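Ubiquitin domain-containing protein DSK2,putative (Plasmodium falciparum, PDB 6JL3) is a putative shuttle factor whose ubiquitin-like domain probably docks on receptors of the proteasome, so that ubiquitin-tagged cargo can be delivered for degradation. Local coordinates at residues V4-F9 with V65-T70; E36-P41 with M71-S76. All coordinates share one frame; numbering follows the deposited sequence.

Both contacts belong to one ubiquitin-like beta-grasp domain and share its sheet, in which strands 5-11 and 70-75 are parallel neighbours. Contact 1 (4-9 with 65-70) lies where the last strand starts beside the first; contact 2 (36-41 with 71-76) follows that last strand to its end, where the loop after helix 27-35 meets it. Their centres are about 16 Å apart, on opposite sides of the chain's centre. Along the chain the segments alternate, 4-9, 36-41, 65-70, 71-76, so the two contacts cross in sequence. Met71 joins them, packing on Val7, Phe9 and Val65. The C-terminal strand is thus tied to the N-terminal strand and to the helix-to-strand loop.

Contact 1. Residues V4-F9 with V65-T70; sequences VINVSF and VADGNT
With CG anti to the backbone N (chi1 -166°), the Asp67 side chain brings OD1 to the amide of Asn6, while Ile5 turns CG1 into the crowded position between N and carbonyl carbon (chi1 64°), sending CD1 toward Val65 and Ala66. This is the start of the central parallel strand pair of the ubiquitin-like beta-grasp fold, where the loop before strand 70-75 comes alongside strand 5-11. Three nearly straight hydrogen bonds join the segments, two of them backbone to backbone. Asn6 N reaches Asp67 OD1 at 2.9 Å, arriving from above the carboxylate plane, so a carboxylate oxygen, not a backbone carbonyl, accepts this strand amide. Asn6 O accepts from Gly68 N at 2.7 Å, in the plane of its carbonyl, so both backbone polar atoms of Asn6 are gripped by the loop. Ser8 N then binds Asn69 O at 2.9 Å, and Ser8 pairs in parallel with Thr70.

Gly68 takes the third position of the type II turn Ala66-Asn69 with a positive phi (99°), where a side chain would clash with the carbonyl O of Asp67. Asn69 folds back to brace this turn: its OD1 takes the amide of Ala66 from above the carbonyl plane, 2.8 Å from Ala66 N. On the inner side Val65 CG2 touches Val7 CG2, the two side chains crossing at about a right angle, and Met71 packs against both. The hydroxyl of Ser8 turns to strand 15-21, where OG and Thr18 OG1 are hydrogen-bonded. At the strand start, the Ile5 and Asp67 side chains pass alongside one another, running opposite ways, with Ile5 CB 3.9 Å from Asp67 CB.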
loop_
_atom_site.group_PDB
_atom_site.type_symbol
_atom_site.label_atom_id
_atom_site.label_comp_id
_atom_site.label_asym_id
_atom_site.label_seq_id
_atom_site.Cartn_x
_atom_site.Cartn_y
_atom_site.Cartn_z
ATOM N N VAL A 4 -4.515 -14.083 -4.542
ATOM C CA VAL A 4 -4.165 -12.674 -4.481
ATOM C C VAL A 4 -5.405 -11.820 -4.710
ATOM O O VAL A 4 -6.406 -12.254 -5.288
ATOM C CB VAL A 4 -3.037 -12.301 -5.470
ATOM C CG1 VAL A 4 -1.712 -12.908 -5.022
ATOM C CG2 VAL A 4 -3.387 -12.755 -6.887
ATOM N N ILE A 5 -5.323 -10.587 -4.210
ATOM C CA ILE A 5 -6.314 -9.545 -4.421
ATOM C C ILE A 5 -5.603 -8.371 -5.089
ATOM O O ILE A 5 -4.392 -8.194 -4.960
ATOM C CB ILE A 5 -6.986 -9.102 -3.098
ATOM C CG1 ILE A 5 -5.967 -8.452 -2.153
ATOM C CG2 ILE A 5 -7.685 -10.285 -2.425
ATOM C CD1 ILE A 5 -6.609 -7.650 -1.015
ATOM N N ASN A 6 -6.374 -7.549 -5.791
ATOM C CA ASN A 6 -5.826 -6.345 -6.395
ATOM C C ASN A 6 -6.005 -5.158 -5.461
ATOM O O ASN A 6 -7.072 -4.965 -4.872
ATOM C CB ASN A 6 -6.521 -6.039 -7.725
ATOM C CG ASN A 6 -6.149 -7.016 -8.813
ATOM O OD1 ASN A 6 -4.970 -7.307 -9.028
ATOM N ND2 ASN A 6 -7.153 -7.536 -9.503
ATOM N N VAL A 7 -4.945 -4.367 -5.323
ATOM C CA VAL A 7 -4.989 -3.098 -4.614
ATOM C C VAL A 7 -4.387 -2.038 -5.525
ATOM O O VAL A 7 -3.305 -2.235 -6.096
ATOM C CB VAL A 7 -4.233 -3.155 -3.274
ATOM C CG1 VAL A 7 -4.230 -1.792 -2.594
ATOM C CG2 VAL A 7 -4.853 -4.219 -2.373
ATOM N N SER A 8 -5.099 -0.930 -5.684
ATOM C CA SER A 8 -4.651 0.182 -6.500
ATOM C C SER A 8 -4.095 1.280 -5.608
ATOM O O SER A 8 -4.544 1.472 -4.477
ATOM C CB SER A 8 -5.808 0.734 -7.327
ATOM O OG SER A 8 -6.255 -0.226 -8.262
ATOM N N PHE A 9 -3.117 2.006 -6.136
ATOM C CA PHE A 9 -2.496 3.114 -5.436
ATOM C C PHE A 9 -2.607 4.389 -6.252
ATOM O O PHE A 9 -2.343 4.395 -7.462
ATOM C CB PHE A 9 -1.027 2.829 -5.165
ATOM C CG PHE A 9 -0.835 1.845 -4.083
ATOM C CD1 PHE A 9 -0.845 0.495 -4.367
ATOM C CD2 PHE A 9 -0.702 2.259 -2.770
ATOM C CE1 PHE A 9 -0.699 -0.421 -3.369
ATOM C CE2 PHE A 9 -0.550 1.345 -1.766
ATOM C CZ PHE A 9 -0.552 0.003 -2.066
ATOM N N VAL A 65 -8.528 -4.993 4.275
ATOM C CA VAL A 65 -8.254 -4.720 2.869
ATOM C C VAL A 65 -9.036 -5.698 2.010
ATOM O O VAL A 65 -9.140 -6.891 2.325
ATOM C CB VAL A 65 -6.743 -4.811 2.605
ATOM C CG1 VAL A 65 -6.262 -6.228 2.805
ATOM C CG2 VAL A 65 -6.406 -4.328 1.196
ATOM N N ALA A 66 -9.588 -5.197 0.915
ATOM C CA ALA A 66 -10.446 -5.988 0.044
ATOM C C ALA A 66 -10.042 -5.800 -1.410
ATOM O O ALA A 66 -9.510 -4.756 -1.799
ATOM C CB ALA A 66 -11.915 -5.583 0.205
ATOM N N ASP A 67 -10.320 -6.826 -2.207
ATOM C CA ASP A 67 -10.021 -6.832 -3.636
ATOM C C ASP A 67 -10.654 -5.637 -4.328
ATOM O O ASP A 67 -11.873 -5.441 -4.268
ATOM C CB ASP A 67 -10.574 -8.139 -4.209
ATOM C CG ASP A 67 -10.061 -8.469 -5.592
ATOM O OD1 ASP A 67 -9.197 -7.757 -6.123
ATOM O OD2 ASP A 67 -10.550 -9.465 -6.151
ATOM N N GLY A 68 -9.813 -4.829 -4.968
ATOM C CA GLY A 68 -10.254 -3.645 -5.677
ATOM C C GLY A 68 -10.095 -2.351 -4.910
ATOM O O GLY A 68 -10.306 -1.283 -5.491
ATOM N N ASN A 69 -9.732 -2.411 -3.630
ATOM C CA ASN A 69 -9.569 -1.194 -2.849
ATOM C C ASN A 69 -8.467 -0.315 -3.437
ATOM O O ASN A 69 -7.512 -0.798 -4.053
ATOM C CB ASN A 69 -9.191 -1.517 -1.391
ATOM C CG ASN A 69 -10.364 -1.981 -0.510
ATOM O OD1 ASN A 69 -10.132 -2.471 0.599
ATOM N ND2 ASN A 69 -11.597 -1.827 -0.979
ATOM N N THR A 70 -8.596 0.986 -3.197
ATOM C CA THR A 70 -7.580 1.969 -3.533
ATOM C C THR A 70 -7.017 2.561 -2.248
ATOM O O THR A 70 -7.757 2.855 -1.307
ATOM C CB THR A 70 -8.161 3.084 -4.419
ATOM O OG1 THR A 70 -8.640 2.513 -5.644
ATOM C CG2 THR A 70 -7.113 4.145 -4.731
#

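Contact 2. Residues E36-P41 with M71-S76; sequences EHVDIP and MHLVRS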
loop_
_atom_site.group_PDB
_atom_site.type_symbol
_atom_site.label_atom_id
_atom_site.label_comp_id
_atom_site.label_asym_id
_atom_site.label_seq_id
_atom_site.Cartn_x
_atom_site.Cartn_y
_atom_site.Cartn_z
ATOM N N GLU A 36 9.185 -0.917 -5.461
ATOM C CA GLU A 36 9.520 -1.525 -6.743
ATOM C C GLU A 36 8.630 -1.034 -7.876
ATOM O O GLU A 36 8.842 -1.437 -9.025
ATOM C CB GLU A 36 9.487 -3.054 -6.604
ATOM C CG GLU A 36 10.630 -3.554 -5.716
ATOM C CD GLU A 36 10.765 -5.064 -5.599
ATOM O OE1 GLU A 36 9.872 -5.810 -6.042
ATOM O OE2 GLU A 36 11.796 -5.509 -5.045
ATOM N N HIS A 37 7.669 -0.153 -7.581
ATOM C CA HIS A 37 6.779 0.415 -8.585
ATOM C C HIS A 37 6.863 1.928 -8.741
ATOM O O HIS A 37 6.485 2.431 -9.803
ATOM C CB HIS A 37 5.317 0.024 -8.296
ATOM C CG HIS A 37 5.048 -1.429 -8.515
ATOM N ND1 HIS A 37 5.382 -2.401 -7.591
ATOM C CD2 HIS A 37 4.525 -2.089 -9.576
ATOM C CE1 HIS A 37 5.061 -3.587 -8.069
ATOM N NE2 HIS A 37 4.534 -3.429 -9.274
ATOM N N VAL A 38 7.327 2.668 -7.729
ATOM C CA VAL A 38 7.436 4.119 -7.787
ATOM C C VAL A 38 8.702 4.536 -7.052
ATOM O O VAL A 38 9.246 3.796 -6.231
ATOM C CB VAL A 38 6.205 4.840 -7.188
ATOM C CG1 VAL A 38 4.957 4.481 -7.970
ATOM C CG2 VAL A 38 6.025 4.523 -5.704
ATOM N N ASP A 39 9.158 5.753 -7.349
ATOM C CA ASP A 39 10.432 6.254 -6.836
ATOM C C ASP A 39 10.255 6.935 -5.479
ATOM O O ASP A 39 10.560 8.116 -5.299
ATOM C CB ASP A 39 11.052 7.201 -7.857
ATOM C CG ASP A 39 12.449 7.652 -7.482
ATOM O OD1 ASP A 39 13.186 6.877 -6.841
ATOM O OD2 ASP A 39 12.804 8.793 -7.845
ATOM N N ILE A 40 9.750 6.166 -4.508
ATOM C CA ILE A 40 9.680 6.594 -3.121
ATOM C C ILE A 40 10.266 5.467 -2.282
ATOM O O ILE A 40 9.722 4.357 -2.276
ATOM C CB ILE A 40 8.246 6.902 -2.658
ATOM C CG1 ILE A 40 7.557 7.889 -3.599
ATOM C CG2 ILE A 40 8.270 7.461 -1.234
ATOM C CD1 ILE A 40 6.103 8.156 -3.237
ATOM N N PRO A 41 11.364 5.686 -1.559
ATOM C CA PRO A 41 11.945 4.606 -0.757
ATOM C C PRO A 41 11.047 4.265 0.420
ATOM O O PRO A 41 10.247 5.075 0.892
ATOM C CB PRO A 41 13.281 5.182 -0.282
ATOM C CG PRO A 41 13.063 6.659 -0.268
ATOM C CD PRO A 41 12.098 6.956 -1.396
ATOM N N MET A 71 -5.701 2.696 -2.203
ATOM C CA MET A 71 -4.994 3.373 -1.132
ATOM C C MET A 71 -4.243 4.555 -1.726
ATOM O O MET A 71 -4.018 4.631 -2.937
ATOM C CB MET A 71 -3.990 2.429 -0.469
ATOM C CG MET A 71 -4.608 1.142 0.040
ATOM S SD MET A 71 -3.461 0.199 1.053
ATOM C CE MET A 71 -4.460 -1.214 1.501
ATOM N N HIS A 72 -3.854 5.487 -0.867
ATOM C CA HIS A 72 -2.995 6.580 -1.280
ATOM C C HIS A 72 -1.595 6.358 -0.741
ATOM O O HIS A 72 -1.411 5.851 0.367
ATOM C CB HIS A 72 -3.522 7.929 -0.810
ATOM C CG HIS A 72 -4.729 8.382 -1.552
ATOM N ND1 HIS A 72 -5.980 7.853 -1.327
ATOM C CD2 HIS A 72 -4.881 9.305 -2.531
ATOM C CE1 HIS A 72 -6.855 8.439 -2.123
ATOM N NE2 HIS A 72 -6.213 9.325 -2.866
ATOM N N LEU A 73 -0.615 6.738 -1.535
ATOM C CA LEU A 73 0.787 6.696 -1.147
ATOM C C LEU A 73 1.338 8.111 -1.225
ATOM O O LEU A 73 1.291 8.748 -2.288
ATOM C CB LEU A 73 1.554 5.756 -2.075
ATOM C CG LEU A 73 3.035 5.594 -1.778
ATOM C CD1 LEU A 73 3.258 4.980 -0.417
ATOM C CD2 LEU A 73 3.657 4.744 -2.873
ATOM N N VAL A 74 1.832 8.609 -0.095
ATOM C CA VAL A 74 2.398 9.944 -0.000
ATOM C C VAL A 74 3.784 9.846 0.630
ATOM O O VAL A 74 4.169 8.817 1.191
ATOM C CB VAL A 74 1.490 10.925 0.780
ATOM C CG1 VAL A 74 0.105 10.982 0.139
ATOM C CG2 VAL A 74 1.396 10.556 2.248
ATOM N N ARG A 75 4.539 10.930 0.502
ATOM C CA ARG A 75 5.860 11.030 1.090
ATOM C C ARG A 75 5.776 11.657 2.473
ATOM O O ARG A 75 4.967 12.557 2.716
ATOM C CB ARG A 75 6.746 11.935 0.245
ATOM C CG ARG A 75 7.312 11.343 -1.012
ATOM C CD ARG A 75 8.332 12.309 -1.617
ATOM N NE ARG A 75 8.777 11.819 -2.914
ATOM C CZ ARG A 75 9.848 11.059 -3.104
ATOM N NH1 ARG A 75 10.619 10.711 -2.082
ATOM N NH2 ARG A 75 10.150 10.650 -4.326
ATOM N N SER A 76 6.635 11.185 3.372
ATOM C CA SER A 76 6.802 11.808 4.679
ATOM C C SER A 76 7.011 13.297 4.479
ATOM O O SER A 76 7.935 13.700 3.773
ATOM C CB SER A 76 8.014 11.222 5.393
ATOM O OG SER A 76 9.149 11.246 4.550
#
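At the edge of the hydrophobic core, where the loop leaving helix 27-35 lies beside the end of the C-terminal strand, Val38 and Ile40 pack on Leu73, and Arg75 lies over Ile40 from outside. Val38 and Leu73 meet tip to tip. Leu73, its CG anti to the backbone N (chi1 -179°), sends its branch toward the loop, and CD2 is the methyl that touches, 3.7 Å from Val38 CG2, which occupies the crowded position between N and carbonyl carbon. Ile40 CD1 adds a looser touch on the same Leu73 CD2, at 4.2 Å. In the beta-grasp fold of the ubiquitin family this loop leads from the helix back to the sheet. Here Asp39 centres an inverse gamma turn, with a weak bond from Ile40 N to Val38 O, and Ile40 turns inward to reach Val11 on strand 5-11 as well. Ile40 O is taken by Gln45 NE2, which ties the loop to strand 45-49.

Arg75 crosses Ile40 obliquely, its chain extended from CG to NE so that aliphatic CG lies on Ile40 CG2 and CD1. Ile40 CG1 rests over one face of the guanidinium, 3.8 Å above its plane and offset toward the rim. Pro41 CD approaches NH1, while Arg75 NH2 makes a short but badly angled, weak hydrogen bond to Asp39 O, 2.7 Å away. The Asp39 carboxylate may add some electrostatic attraction, with OD2 lying 4.8 Å from Arg75 NH2.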